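Local coordinates for protein amino Transferase (Eubacterium rectale, PDB 3ELE) that probably catalyses the pyridoxal-5'-phosphate-dependent transfer of an amino group between an amino acid and a keto acid, at residues 49-52 / 53-57; 294-297 / 298-302; 388-391 / 392-396. All blocks are in the same frame, centred on the assembly; numbering follows the deposited sequence. Where two conformers were deposited one is given.

Contact 1. Residues 49-52 / 53-57; sequences APQI and VNDTI
Gln51 and Asp55 join through an i to i+4 side-chain bond in the first turn of helix 51-63. The chain of Gln51 leaves with CG on the far side from its own N (chi1 -162°) and bends at chi2, which folds the amide back over Asp55. Gln51 NE2 gives a nearly straight bond of 3.1 Å to Asp55 OD1, which lies in the amide plane while the donor stands well above the carboxylate plane. The same NE2 shares a water with Asn54 ND2; Asn54 OD1 is bonded to His70 of the second subunit, which this helix meets. With an alanine at the Asp55 position, Gln51 NE2 is likely to lose its carboxylate mate, leaving the amide freer to turn. Next along, Thr56 turns OG1 back (chi1 -58°) so that it donates to Ile52 O at 2.6 Å; Thr56 N reaches this oxygen from the opposite face. Ile52 lies beside Thr56. Val53 sends CG2 to Ala49 CB (4.0 Å) and Pro50 CG, and covers Leu250 and Leu252. The carboxylate so near the N-terminal end is likely to suit the helix dipole, and the doubly gripped Ile52 O holds the buried Thr56 hydroxyl to the backbone.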
# COMPACT_ATOMS: atom_id res chain seq x y z
N ALA A 49 10.54 15.55 -12.48
CA ALA A 49 11.16 15.60 -11.16
C ALA A 49 12.45 16.42 -11.26
O ALA A 49 13.07 16.45 -12.34
CB ALA A 49 11.49 14.17 -10.66
N PRO A 50 12.88 17.08 -10.16
CA PRO A 50 14.18 17.76 -10.21
C PRO A 50 15.28 16.71 -10.41
O PRO A 50 15.13 15.56 -9.95
CB PRO A 50 14.29 18.39 -8.81
CG PRO A 50 13.43 17.56 -7.98
CD PRO A 50 12.28 17.20 -8.83
N GLN A 51 16.37 17.11 -11.05
CA GLN A 51 17.44 16.16 -11.39
C GLN A 51 18.04 15.39 -10.21
O GLN A 51 18.50 14.27 -10.40
CB GLN A 51 18.52 16.83 -12.27
CG GLN A 51 19.43 15.84 -13.03
CD GLN A 51 18.65 14.84 -13.91
OE1 GLN A 51 17.80 15.23 -14.72
NE2 GLN A 51 18.93 13.56 -13.72
N ILE A 52 17.99 15.95 -9.00
CA ILE A 52 18.47 15.28 -7.77
C ILE A 52 17.80 13.90 -7.52
O ILE A 52 18.44 13.01 -6.99
CB ILE A 52 18.36 16.23 -6.52
CG1 ILE A 52 19.07 15.66 -5.27
CG2 ILE A 52 16.89 16.55 -6.21
CD1 ILE A 52 20.51 15.32 -5.45
N VAL A 53 16.53 13.72 -7.94
CA VAL A 53 15.80 12.45 -7.82
C VAL A 53 16.50 11.33 -8.61
O VAL A 53 16.98 10.37 -8.00
CB VAL A 53 14.30 12.60 -8.26
CG1 VAL A 53 13.58 11.22 -8.32
CG2 VAL A 53 13.57 13.55 -7.31
N ASN A 54 16.57 11.47 -9.93
CA ASN A 54 17.21 10.48 -10.82
C ASN A 54 18.70 10.28 -10.52
O ASN A 54 19.18 9.15 -10.53
CB ASN A 54 16.96 10.81 -12.31
CG ASN A 54 15.53 10.47 -12.78
OD1 ASN A 54 14.72 9.86 -12.06
ND2 ASN A 54 15.23 10.87 -14.00
N ASP A 55 19.42 11.39 -10.26
CA ASP A 55 20.82 11.35 -9.83
C ASP A 55 21.00 10.53 -8.54
O ASP A 55 21.89 9.68 -8.47
CB ASP A 55 21.40 12.76 -9.61
CG ASP A 55 21.63 13.52 -10.89
OD1 ASP A 55 21.48 12.97 -12.01
OD2 ASP A 55 21.99 14.72 -10.77
N THR A 56 20.14 10.76 -7.55
CA THR A 56 20.21 10.01 -6.27
C THR A 56 19.86 8.53 -6.46
O THR A 56 20.55 7.68 -5.89
CB THR A 56 19.32 10.60 -5.16
OG1 THR A 56 19.67 11.96 -4.90
CG2 THR A 56 19.49 9.79 -3.86
N ILE A 57 18.81 8.23 -7.22
CA ILE A 57 18.42 6.84 -7.52
C ILE A 57 19.61 6.09 -8.16
O ILE A 57 19.92 4.95 -7.76
CB ILE A 57 17.18 6.74 -8.44
CG1 ILE A 57 15.91 7.21 -7.73
CG2 ILE A 57 16.94 5.30 -8.91
CD1 ILE A 57 14.73 7.40 -8.66
O HOH W 1 15.23 13.47 -11.63
O HOH W 2 17.59 11.45 -15.74

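Contact 2. Residues 294-297 / 298-302; sequences KMIV and KCQGA. With EDO (1,2-ethanediol), chain F.
The flat carbonyl group of Ile296 has a donor on each face: Cys299 N on one and Gln300 NE2 on the other. Both stand well above its plane, the backbone donor 68° out of it. Cys299 N is 3.1 Å from Ile296 O. The side-chain bond is shorter, with Gln300 NE2 2.8 Å from Ile296 O. Ile296 O lies close to the amide plane of Gln300, and the N-H points nearly straight at it. Gln300 NE2 also comes within 3.1 Å of Ile296 CG2, a tight fit. Gln300 gets there by curling back: CG sits beside its backbone N (chi1 -63°) and a second bend at chi2 returns the amide to the helix. Ile85 and Phe88 of helix 79-93, together with Tyr246, pack on this side chain.

The Cys299 N bond closes a type I beta turn from Ile296 to Cys299, where the chain leaves helix 290-296, and Lys298 N reaches Met295 O in the turn before. Met295, a selenomethionine with two deposited conformers, faces Cys299, SE to SG, but that approach is doubtful. A type II turn follows from Cys299 to Ala302, closed by Ala302 N on Cys299 O at 3.2 Å. Gly301 takes a positive phi of 94° there; a side chain would press on the carbonyl oxygen of Gln300. Gly301 N gives a nearly straight bond of 2.9 Å to O1 of an ethanediol, probably left from the crystallisation liquor. Lys294, meanwhile, points its amine to Asp78. The Gln300 side chain thus adds a second N-H to a carbonyl already used by the backbone turn, and so ties the following turns to helix 290-296.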
# COMPACT_ATOMS: atom_id res chain seq x y z
N LYS A 294 15.27 6.01 1.09
CA LYS A 294 16.69 6.37 1.10
C LYS A 294 16.96 7.59 0.21
O LYS A 294 17.76 8.45 0.57
CB LYS A 294 17.58 5.15 0.80
CG LYS A 294 17.36 4.02 1.84
CD LYS A 294 18.30 2.85 1.67
CE LYS A 294 17.74 1.54 2.21
NZ LYS A 294 17.11 1.60 3.56
N MSE A 295 16.27 7.66 -0.93
CA MSE A 295 16.39 8.79 -1.87
C MSE A 295 15.90 10.12 -1.26
O MSE A 295 16.52 11.17 -1.47
CB MSE A 295 15.67 8.47 -3.20
CG MSE A 295 15.56 9.60 -4.24
SE MSE A 295 14.10 10.87 -3.96
CE MSE A 295 12.60 9.70 -4.11
N ILE A 296 14.77 10.06 -0.54
CA ILE A 296 14.15 11.25 0.10
C ILE A 296 15.09 11.98 1.09
O ILE A 296 14.98 13.21 1.25
CB ILE A 296 12.71 10.92 0.73
CG1 ILE A 296 11.58 11.21 -0.27
CG2 ILE A 296 12.39 11.72 1.97
CD1 ILE A 296 11.27 10.11 -1.16
N VAL A 297 16.01 11.24 1.71
CA VAL A 297 17.01 11.78 2.64
C VAL A 297 17.80 12.95 2.00
O VAL A 297 18.07 13.94 2.68
CB VAL A 297 18.00 10.67 3.13
CG1 VAL A 297 19.15 11.25 4.00
CG2 VAL A 297 17.25 9.61 3.89
N LYS A 298 18.10 12.82 0.70
CA LYS A 298 18.85 13.81 -0.07
C LYS A 298 18.03 14.82 -0.90
O LYS A 298 18.63 15.66 -1.60
CB LYS A 298 19.86 13.07 -0.97
CG LYS A 298 20.73 12.08 -0.17
CD LYS A 298 22.09 11.82 -0.78
CE LYS A 298 22.96 10.95 0.15
NZ LYS A 298 23.22 11.57 1.50
N CYS A 299 16.69 14.77 -0.79
CA CYS A 299 15.76 15.61 -1.57
C CYS A 299 14.85 16.51 -0.75
O CYS A 299 13.82 16.98 -1.24
CB CYS A 299 14.90 14.69 -2.44
SG CYS A 299 15.88 13.79 -3.61
N GLN A 300 15.24 16.80 0.49
CA GLN A 300 14.45 17.65 1.38
C GLN A 300 14.57 19.08 0.88
O GLN A 300 15.68 19.55 0.70
CB GLN A 300 14.95 17.54 2.83
CG GLN A 300 14.80 16.14 3.41
CD GLN A 300 13.37 15.72 3.44
OE1 GLN A 300 12.51 16.45 3.95
NE2 GLN A 300 13.07 14.58 2.83
N GLY A 301 13.44 19.73 0.61
CA GLY A 301 13.41 21.09 0.07
C GLY A 301 13.33 21.12 -1.45
O GLY A 301 12.85 22.10 -2.01
N ALA A 302 13.78 20.05 -2.13
CA ALA A 302 13.80 19.98 -3.58
C ALA A 302 12.40 19.91 -4.16
O ALA A 302 11.51 19.25 -3.61
CB ALA A 302 14.61 18.78 -4.05
C1 EDO F . 9.60 18.76 0.57
O1 EDO F . 10.92 18.25 0.78
C2 EDO F . 9.75 20.15 -0.01
O2 EDO F . 10.08 20.06 -1.40

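Contact 3. Residues 388-391 / 392-396; sequences AFEK and IYKKY
Glu390 and Lys394 run side by side along helix 379-396, pointing the same way. The glutamate is stretched out, CG opposite its own N (chi1 -175°), and Glu390 OE2 forms a salt bridge with Lys394 NZ at 3.5 Å. NZ is equally near Glu390 CG, so the amine lies alongside the chain as well as by the acid. Lys394 manages this by bending at chi2 (78°), which lays its CD 3.2 Å from Glu390 O. One face round, Ile392 turns CG1 back to within 3.3 Å of Ala388 O, and its CD1 approaches Phe389 CD1 obliquely at 4.5 Å.

Beneath these side chains is the alpha-helical ladder: Ile392 N on Ala388 O (2.9 Å), then Tyr393 on Phe389 and Lys394 on Glu390, with the next bond, Lys395 on Lys391, more bent. This is the C-terminal helix of the chain, in a place consistent with the small domain of fold type I aminotransferases. Its inner face, with Phe389 and Ile392, packs on Val357; Phe389 also meets Phe40 and Leu320, while Ile392 reaches Phe348 and Ala352 of helix 345-353. The Tyr325 hydroxyl donates to Phe389 O, and its ring meets that of Tyr393 edge-to-face. Farther out, Lys395 NZ is held between Glu354 and Glu355, and Tyr396 OH bonds to Glu342.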
# COMPACT_ATOMS: atom_id res chain seq x y z
N ALA A 388 -11.67 28.20 -29.05
CA ALA A 388 -12.76 27.26 -28.70
C ALA A 388 -13.51 27.77 -27.46
O ALA A 388 -14.74 27.76 -27.45
CB ALA A 388 -12.24 25.84 -28.51
N PHE A 389 -12.78 28.23 -26.44
CA PHE A 389 -13.38 28.90 -25.26
C PHE A 389 -14.26 30.10 -25.62
O PHE A 389 -15.33 30.28 -25.04
CB PHE A 389 -12.32 29.34 -24.24
CG PHE A 389 -11.88 28.25 -23.32
CD1 PHE A 389 -12.77 27.71 -22.39
CD2 PHE A 389 -10.57 27.76 -23.36
CE1 PHE A 389 -12.38 26.70 -21.52
CE2 PHE A 389 -10.16 26.73 -22.48
CZ PHE A 389 -11.06 26.20 -21.57
N GLU A 390 -13.78 30.90 -26.57
CA GLU A 390 -14.51 32.05 -27.09
C GLU A 390 -15.81 31.62 -27.78
O GLU A 390 -16.85 32.26 -27.61
CB GLU A 390 -13.61 32.83 -28.06
CG GLU A 390 -14.15 34.13 -28.63
CD GLU A 390 -13.15 34.80 -29.58
OE1 GLU A 390 -12.45 34.11 -30.36
OE2 GLU A 390 -13.09 36.05 -29.56
N LYS A 391 -15.73 30.53 -28.56
CA LYS A 391 -16.91 29.99 -29.28
C LYS A 391 -17.93 29.41 -28.29
O LYS A 391 -19.14 29.60 -28.48
CB LYS A 391 -16.48 28.95 -30.32
CG LYS A 391 -17.61 28.51 -31.24
CD LYS A 391 -17.07 27.75 -32.44
CE LYS A 391 -18.20 27.21 -33.31
NZ LYS A 391 -17.69 26.53 -34.55
N ILE A 392 -17.45 28.71 -27.26
CA ILE A 392 -18.32 28.17 -26.20
C ILE A 392 -19.10 29.33 -25.53
O ILE A 392 -20.32 29.26 -25.41
CB ILE A 392 -17.54 27.37 -25.13
CG1 ILE A 392 -16.95 26.08 -25.71
CG2 ILE A 392 -18.44 27.02 -23.93
CD1 ILE A 392 -15.79 25.53 -24.88
N TYR A 393 -18.38 30.38 -25.15
CA TYR A 393 -18.94 31.59 -24.54
C TYR A 393 -20.06 32.20 -25.40
O TYR A 393 -21.13 32.51 -24.89
CB TYR A 393 -17.83 32.63 -24.31
CG TYR A 393 -18.27 33.74 -23.41
CD1 TYR A 393 -18.22 33.59 -22.03
CD2 TYR A 393 -18.76 34.95 -23.94
CE1 TYR A 393 -18.62 34.59 -21.18
CE2 TYR A 393 -19.16 35.98 -23.08
CZ TYR A 393 -19.08 35.77 -21.70
OH TYR A 393 -19.46 36.73 -20.83
N LYS A 394 -19.76 32.35 -26.70
CA LYS A 394 -20.71 32.81 -27.73
C LYS A 394 -22.03 32.01 -27.81
O LYS A 394 -23.04 32.60 -28.19
CB LYS A 394 -20.08 32.84 -29.14
CG LYS A 394 -19.63 34.22 -29.64
CD LYS A 394 -18.31 34.71 -29.08
CE LYS A 394 -17.93 36.04 -29.75
NZ LYS A 394 -16.58 36.53 -29.33
N LYS A 395 -22.00 30.71 -27.52
CA LYS A 395 -23.22 29.86 -27.50
C LYS A 395 -24.27 30.40 -26.52
O LYS A 395 -25.46 30.31 -26.78
CB LYS A 395 -22.93 28.40 -27.11
CG LYS A 395 -21.98 27.61 -28.03
CD LYS A 395 -21.66 26.22 -27.43
CE LYS A 395 -20.63 25.44 -28.25
NZ LYS A 395 -21.09 25.07 -29.60
N TYR A 396 -23.78 30.91 -25.38
CA TYR A 396 -24.60 31.47 -24.31
C TYR A 396 -24.85 32.96 -24.45
O TYR A 396 -25.94 33.43 -24.11
CB TYR A 396 -23.93 31.22 -22.96
CG TYR A 396 -23.92 29.76 -22.58
CD1 TYR A 396 -24.97 29.21 -21.84
CD2 TYR A 396 -22.87 28.92 -22.97
CE1 TYR A 396 -24.97 27.88 -21.49
CE2 TYR A 396 -22.87 27.57 -22.62
CZ TYR A 396 -23.92 27.06 -21.87
OH TYR A 396 -23.95 25.73 -21.51

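Overall arrangement
From the N terminus, contact 1 comes first, at the start of helix 51-63; contact 2 follows well over two hundred residues later, where helix 290-296 gives way to a loop, and contact 3 lies near the C terminus in helix 379-396. Each is local and bridges neighbouring turns, so none closes a long loop, and the three run in series without nesting or crossing. Contacts 1 and 2 nevertheless touch, their centres 9 Å apart: Ile52 packs on Lys298, Cys299 and Ala302, and Thr56 on Met295, which joins helix 51-63 to the end of helix 290-296. Contact 3 stands alone, its centre 43 Å from that of contact 1 and 46 Å from that of contact 2.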